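Local coordinates for ribonucleoside-diphosphate reductase subunit beta (Bacillus halodurans C-125, PDB 2RCC) that forms the iron-binding small subunit of class I ribonucleotide reductase, the enzyme that makes deoxyribonucleotides from ribonucleotides for DNA synthesis, at the interface of chains A and B. Coordinates in Å, arbitrary orientation; residue numbers count along the deposited sequence, not the author numbering. Chains: chain A/B, Ribonucleoside-diphosphate reductase subunit beta.

Contact 1: the interface of chains A and B. Residues chain A 11-13, 15-17, 28, 30; chain B 146-147.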
loop_
_atom_site.group_PDB
_atom_site.type_symbol
_atom_site.label_atom_id
_atom_site.label_comp_id
_atom_site.label_asym_id
_atom_site.label_seq_id
_atom_site.Cartn_x
_atom_site.Cartn_y
_atom_site.Cartn_z
ATOM N N TYR A 11 1.867 17.652 -0.412
ATOM C CA TYR A 11 1.740 18.559 -1.553
ATOM C C TYR A 11 2.783 19.686 -1.441
ATOM O O TYR A 11 2.865 20.354 -0.408
ATOM C CB TYR A 11 0.359 19.189 -1.474
ATOM C CG TYR A 11 -0.008 20.269 -2.470
ATOM C CD1 TYR A 11 -0.300 19.951 -3.777
ATOM C CD2 TYR A 11 -0.178 21.592 -2.077
ATOM C CE1 TYR A 11 -0.701 20.915 -4.682
ATOM C CE2 TYR A 11 -0.591 22.560 -2.978
ATOM C CZ TYR A 11 -0.850 22.211 -4.289
ATOM O OH TYR A 11 -1.277 23.151 -5.221
ATOM N N ASP A 12 3.605 19.850 -2.461
ATOM C CA ASP A 12 4.621 20.914 -2.494
ATOM C C ASP A 12 4.767 21.441 -3.936
ATOM O O ASP A 12 5.363 20.802 -4.794
ATOM C CB ASP A 12 5.929 20.367 -1.919
ATOM C CG ASP A 12 7.017 21.410 -1.799
ATOM O OD1 ASP A 12 6.830 22.566 -2.175
ATOM O OD2 ASP A 12 8.084 21.064 -1.304
ATOM N N THR A 13 4.211 22.625 -4.194
ATOM C CA THR A 13 4.279 23.239 -5.527
ATOM C C THR A 13 5.670 23.766 -5.889
ATOM O O THR A 13 5.986 23.890 -7.068
ATOM C CB THR A 13 3.264 24.415 -5.689
ATOM O OG1 THR A 13 3.493 25.364 -4.643
ATOM C CG2 THR A 13 1.824 23.904 -5.636
ATOM N N ALA A 15 8.436 22.133 -5.485
ATOM C CA ALA A 15 9.338 21.034 -5.802
ATOM C C ALA A 15 9.032 20.337 -7.136
ATOM O O ALA A 15 7.937 20.458 -7.698
ATOM C CB ALA A 15 9.309 20.016 -4.651
ATOM N N SER A 16 10.039 19.621 -7.637
ATOM C CA SER A 16 9.937 18.785 -8.823
ATOM C C SER A 16 9.251 17.432 -8.472
ATOM O O SER A 16 9.186 17.045 -7.303
ATOM C CB SER A 16 11.328 18.534 -9.375
ATOM O OG SER A 16 12.206 17.957 -8.394
ATOM N N ASN A 17 8.735 16.735 -9.487
ATOM C CA ASN A 17 8.103 15.431 -9.286
ATOM C C ASN A 17 9.131 14.375 -8.933
ATOM O O ASN A 17 8.849 13.528 -8.075
ATOM C CB ASN A 17 7.267 15.020 -10.529
ATOM C CG ASN A 17 6.118 16.005 -10.838
ATOM O OD1 ASN A 17 5.709 16.801 -9.981
ATOM N ND2 ASN A 17 5.578 15.922 -12.069
ATOM N N SER A 28 7.373 17.022 -5.124
ATOM C CA SER A 28 6.033 17.560 -5.225
ATOM C C SER A 28 4.956 16.715 -4.595
ATOM O O SER A 28 3.924 17.232 -4.191
ATOM C CB SER A 28 5.625 17.731 -6.669
ATOM O OG SER A 28 5.590 16.538 -7.391
ATOM N N VAL A 30 3.501 14.412 -6.442
ATOM C CA VAL A 30 2.754 13.956 -7.601
ATOM C C VAL A 30 3.712 13.005 -8.294
ATOM O O VAL A 30 4.842 13.392 -8.632
ATOM C CB VAL A 30 2.392 15.104 -8.547
ATOM C CG1 VAL A 30 1.662 14.565 -9.778
ATOM C CG2 VAL A 30 1.534 16.141 -7.830
ATOM N N TRP B 146 -0.813 20.782 -12.674
ATOM C CA TRP B 146 -1.218 21.113 -11.316
ATOM C C TRP B 146 -0.418 22.298 -10.688
ATOM O O TRP B 146 -0.935 22.984 -9.807
ATOM C CB TRP B 146 -1.172 19.841 -10.440
ATOM C CG TRP B 146 0.194 19.373 -10.205
ATOM C CD1 TRP B 146 0.947 18.570 -10.997
ATOM C CD2 TRP B 146 1.006 19.746 -9.125
ATOM N NE1 TRP B 146 2.181 18.395 -10.445
ATOM C CE2 TRP B 146 2.240 19.121 -9.299
ATOM C CE3 TRP B 146 0.813 20.564 -8.015
ATOM C CZ2 TRP B 146 3.252 19.269 -8.419
ATOM C CZ3 TRP B 146 1.811 20.703 -7.137
ATOM C CH2 TRP B 146 3.033 20.068 -7.335
ATOM N N LYS B 147 0.820 22.521 -11.124
ATOM C CA LYS B 147 1.646 23.622 -10.615
ATOM C C LYS B 147 1.374 24.911 -11.383
ATOM O O LYS B 147 1.574 25.969 -10.820
ATOM C CB LYS B 147 3.148 23.363 -10.761
ATOM C CG LYS B 147 3.671 22.070 -10.221
ATOM C CD LYS B 147 5.195 21.884 -10.507
ATOM C CE LYS B 147 5.656 20.452 -10.125
ATOM N NZ LYS B 147 6.981 19.925 -10.567
HETATM O O HOH W 1 -2.403 22.031 -7.496
#

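Contact 2: the interface of chains A and B. Residues chain A 33-34, 42, 45-46, 49; chain B 56, 124, 127.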
loop_
_atom_site.group_PDB
_atom_site.type_symbol
_atom_site.label_atom_id
_atom_site.label_comp_id
_atom_site.label_asym_id
_atom_site.label_seq_id
_atom_site.Cartn_x
_atom_site.Cartn_y
_atom_site.Cartn_z
ATOM N N TRP A 33 5.478 7.951 -12.878
ATOM C CA TRP A 33 6.369 6.786 -12.855
ATOM C C TRP A 33 7.480 6.810 -13.934
ATOM O O TRP A 33 8.485 6.126 -13.766
ATOM C CB TRP A 33 5.588 5.456 -12.879
ATOM C CG TRP A 33 5.111 5.032 -11.519
ATOM C CD1 TRP A 33 3.851 5.173 -11.007
ATOM C CD2 TRP A 33 5.887 4.406 -10.499
ATOM N NE1 TRP A 33 3.806 4.682 -9.759
ATOM C CE2 TRP A 33 5.028 4.188 -9.408
ATOM C CE3 TRP A 33 7.241 4.008 -10.399
ATOM C CZ2 TRP A 33 5.463 3.601 -8.212
ATOM C CZ3 TRP A 33 7.681 3.414 -9.204
ATOM C CH2 TRP A 33 6.796 3.207 -8.140
ATOM N N ASP A 34 7.290 7.594 -14.993
ATOM C CA ASP A 34 8.327 7.810 -16.011
ATOM C C ASP A 34 9.287 8.984 -15.684
ATOM O O ASP A 34 10.136 9.327 -16.502
ATOM C CB ASP A 34 7.677 7.911 -17.397
ATOM C CG ASP A 34 7.009 6.582 -17.812
ATOM O OD1 ASP A 34 7.718 5.543 -17.849
ATOM O OD2 ASP A 34 5.782 6.548 -18.079
ATOM N N TYR A 42 10.851 1.874 -10.865
ATOM C CA TYR A 42 9.715 1.456 -11.722
ATOM C C TYR A 42 9.818 -0.009 -12.077
ATOM O O TYR A 42 8.798 -0.698 -12.027
ATOM C CB TYR A 42 9.528 2.351 -12.964
ATOM C CG TYR A 42 8.179 2.335 -13.694
ATOM C CD1 TYR A 42 6.982 1.844 -13.111
ATOM C CD2 TYR A 42 8.061 2.964 -14.924
ATOM C CE1 TYR A 42 5.734 1.901 -13.815
ATOM C CE2 TYR A 42 6.821 3.052 -15.603
ATOM C CZ TYR A 42 5.670 2.512 -15.067
ATOM O OH TYR A 42 4.470 2.650 -15.783
ATOM N N TYR A 45 8.604 -1.882 -8.964
ATOM C CA TYR A 45 7.162 -1.860 -8.930
ATOM C C TYR A 45 6.545 -2.891 -9.874
ATOM O O TYR A 45 5.676 -3.681 -9.472
ATOM C CB TYR A 45 6.612 -0.452 -9.259
ATOM C CG TYR A 45 5.137 -0.430 -9.551
ATOM C CD1 TYR A 45 4.176 -0.397 -8.533
ATOM C CD2 TYR A 45 4.680 -0.499 -10.846
ATOM C CE1 TYR A 45 2.833 -0.397 -8.830
ATOM C CE2 TYR A 45 3.372 -0.536 -11.120
ATOM C CZ TYR A 45 2.441 -0.467 -10.126
ATOM O OH TYR A 45 1.113 -0.487 -10.515
ATOM N N LYS A 46 7.027 -2.908 -11.102
ATOM C CA LYS A 46 6.533 -3.824 -12.153
ATOM C C LYS A 46 6.728 -5.303 -11.767
ATOM O O LYS A 46 5.844 -6.120 -12.022
ATOM C CB LYS A 46 7.214 -3.538 -13.489
ATOM C CG LYS A 46 6.816 -2.229 -14.131
ATOM C CD LYS A 46 7.681 -1.898 -15.348
ATOM C CE LYS A 46 7.232 -0.580 -15.988
ATOM N NZ LYS A 46 8.058 -0.180 -17.180
ATOM N N LEU A 49 4.159 -6.137 -8.960
ATOM C CA LEU A 49 2.821 -6.211 -9.539
ATOM C C LEU A 49 2.645 -7.500 -10.356
ATOM O O LEU A 49 1.566 -8.130 -10.306
ATOM C CB LEU A 49 2.535 -4.947 -10.385
ATOM C CG LEU A 49 1.112 -4.766 -10.926
ATOM C CD1 LEU A 49 0.168 -4.507 -9.721
ATOM C CD2 LEU A 49 1.060 -3.647 -11.976
ATOM N N PHE B 56 -1.086 -3.205 -17.429
ATOM C CA PHE B 56 -0.230 -3.850 -18.422
ATOM C C PHE B 56 -0.975 -4.918 -19.248
ATOM O O PHE B 56 -0.489 -5.304 -20.295
ATOM C CB PHE B 56 1.024 -4.400 -17.745
ATOM C CG PHE B 56 1.894 -3.332 -17.116
ATOM C CD1 PHE B 56 2.708 -2.531 -17.898
ATOM C CD2 PHE B 56 1.892 -3.132 -15.748
ATOM C CE1 PHE B 56 3.499 -1.563 -17.342
ATOM C CE2 PHE B 56 2.709 -2.160 -15.169
ATOM C CZ PHE B 56 3.505 -1.379 -15.960
ATOM N N GLN B 124 -0.446 4.762 -11.183
ATOM C CA GLN B 124 0.475 4.231 -12.176
ATOM C C GLN B 124 -0.178 4.011 -13.541
ATOM O O GLN B 124 0.463 4.193 -14.590
ATOM C CB GLN B 124 1.150 2.947 -11.671
ATOM C CG GLN B 124 2.142 2.322 -12.650
ATOM C CD GLN B 124 1.578 1.230 -13.566
ATOM O OE1 GLN B 124 0.804 0.398 -13.138
ATOM N NE2 GLN B 124 2.048 1.195 -14.800
ATOM N N SER B 127 0.191 7.044 -15.798
ATOM C CA SER B 127 1.477 7.085 -16.482
ATOM C C SER B 127 1.475 6.106 -17.678
ATOM O O SER B 127 2.040 6.395 -18.738
ATOM C CB SER B 127 2.626 6.692 -15.542
ATOM O OG SER B 127 2.895 7.682 -14.592
#

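Contact 1: the interface of chains A and B
The indole of B:Trp146 and the isopropyl group of A:Val30 meet tip to tip at the apolar centre of this contact, where an N-terminal stretch of chain A wraps one aromatic side chain of chain B. Methyl CG2 of A:Val30 lies over one face of the B:Trp146 indole, 3.6 Å from the centroid of its five-membered ring, a CH-pi contact; the opposite face is backed by CG of B:Lys147 from the ring's own chain. The benzo rim is held by other neighbours. CB of A:Ser28 packs against CZ2 of B:Trp146 at 3.3 Å, while at CZ3 of the same indole the ring carbon CE1 of A:Tyr11 and methyl CG2 of A:Thr13 converge, each 3.5 Å away. An alanine in place of B:Trp146 would probably open a gap between these groups and strip the A:Val30 methyl of its aromatic partner.

Farther out, B:Lys147 runs extended beyond CG (chi3 -172°), which carries its terminal amine nitrogen NZ past the indole to the backbone of chain A. There NZ of B:Lys147 donates to the carbonyl O of A:Ala15 at 3.1 Å, in the carbonyl plane and on a lone pair, with a C=O···N angle of 133°. A weak bond leads from NZ to OD1 of A:Asn17, the amide oxygen that also accepts from OG of A:Ser28 at 2.6 Å. That hydroxyl in turn takes the N-H of A:Val30, tying polar rim to apolar centre. On another side, a water bridges the phenol OH of A:Tyr11 and the backbone O of B:Trp146. The site thus appears to fasten the irregular N-terminal segment of one beta subunit onto the short helix 145-148 of its neighbour.

Contact 2: the interface of chains A and B
Helix 106-133 of chain B, one of the long helices of the ribonucleotide reductase small-subunit fold, which also carries B:Glu119 and B:His122, expected iron ligands in this family, here turns its B:Gln124 and B:Ser127 toward helix 41-50 of chain A and the loop ahead of it. The carboxamide of B:Gln124 illustrates how one primary amide can join two phenols. Its CG stands anti to the backbone N, and a bend at chi2 of -94° swings the amide between A:Tyr42 and A:Tyr45. NE2 of B:Gln124 donates to OH of A:Tyr42 at 3.0 Å; the hydroxyl sits near the amide plane, and the angle at the hydrogen is 156°. At the other end of the amide, OH of A:Tyr45 donates to OE1 of B:Gln124 at 2.8 Å, tilted 30° from the carbonyl plane. With both ends of the amide engaged, its rotation is likely to be fixed.

The aliphatic part of B:Gln124 is used as well. CB of B:Gln124 packs 3.6 Å from CD1 of A:Trp33, whose indole is turned steeply to the amide, and its CG lies against CE2 of A:Tyr45. Within chain A, the phenol ring of A:Tyr42 is clasped between CB of A:Trp33 over one face and CE of A:Lys46 over the other, a second shell that would steady the hydroxyl presented to B:Gln124.

One helical turn along, the hydroxyl OG of B:Ser127 accepts the backbone N-H of A:Trp33, with OG and N 3.1 Å apart. Beyond the glutamine, B:Phe56 of the 3-10 helix 55-57 crosses the chain of A:Lys46 at about a right angle. CZ of B:Phe56 touches the methylene CE of A:Lys46 at 3.8 Å, while methyl CD2 of A:Leu49 meets the ring edge in plane, 3.9 Å from CE2 of B:Phe56.

About 19 Å separates the C-alpha centres of contact 1 and contact 2. No residue is common to both, yet the chain A segment that closes contact 1 at A:Val30 continues almost at once into A:Trp33 and A:Asp34 of contact 2, one continuous stretch of loop. Contact 1 lays an extended arm on a short helix; contact 2 is mainly helix against helix, with the preceding loop and a 3-10 helix at its ends. The centre of contact 2 lies about 26 Å from A:Tyr126, the likely active-site tyrosine, that of contact 1 about 37 Å. Together they would spread the grip between two beta subunits over core and arm, consistent with an enzyme of two alpha and two beta subunits.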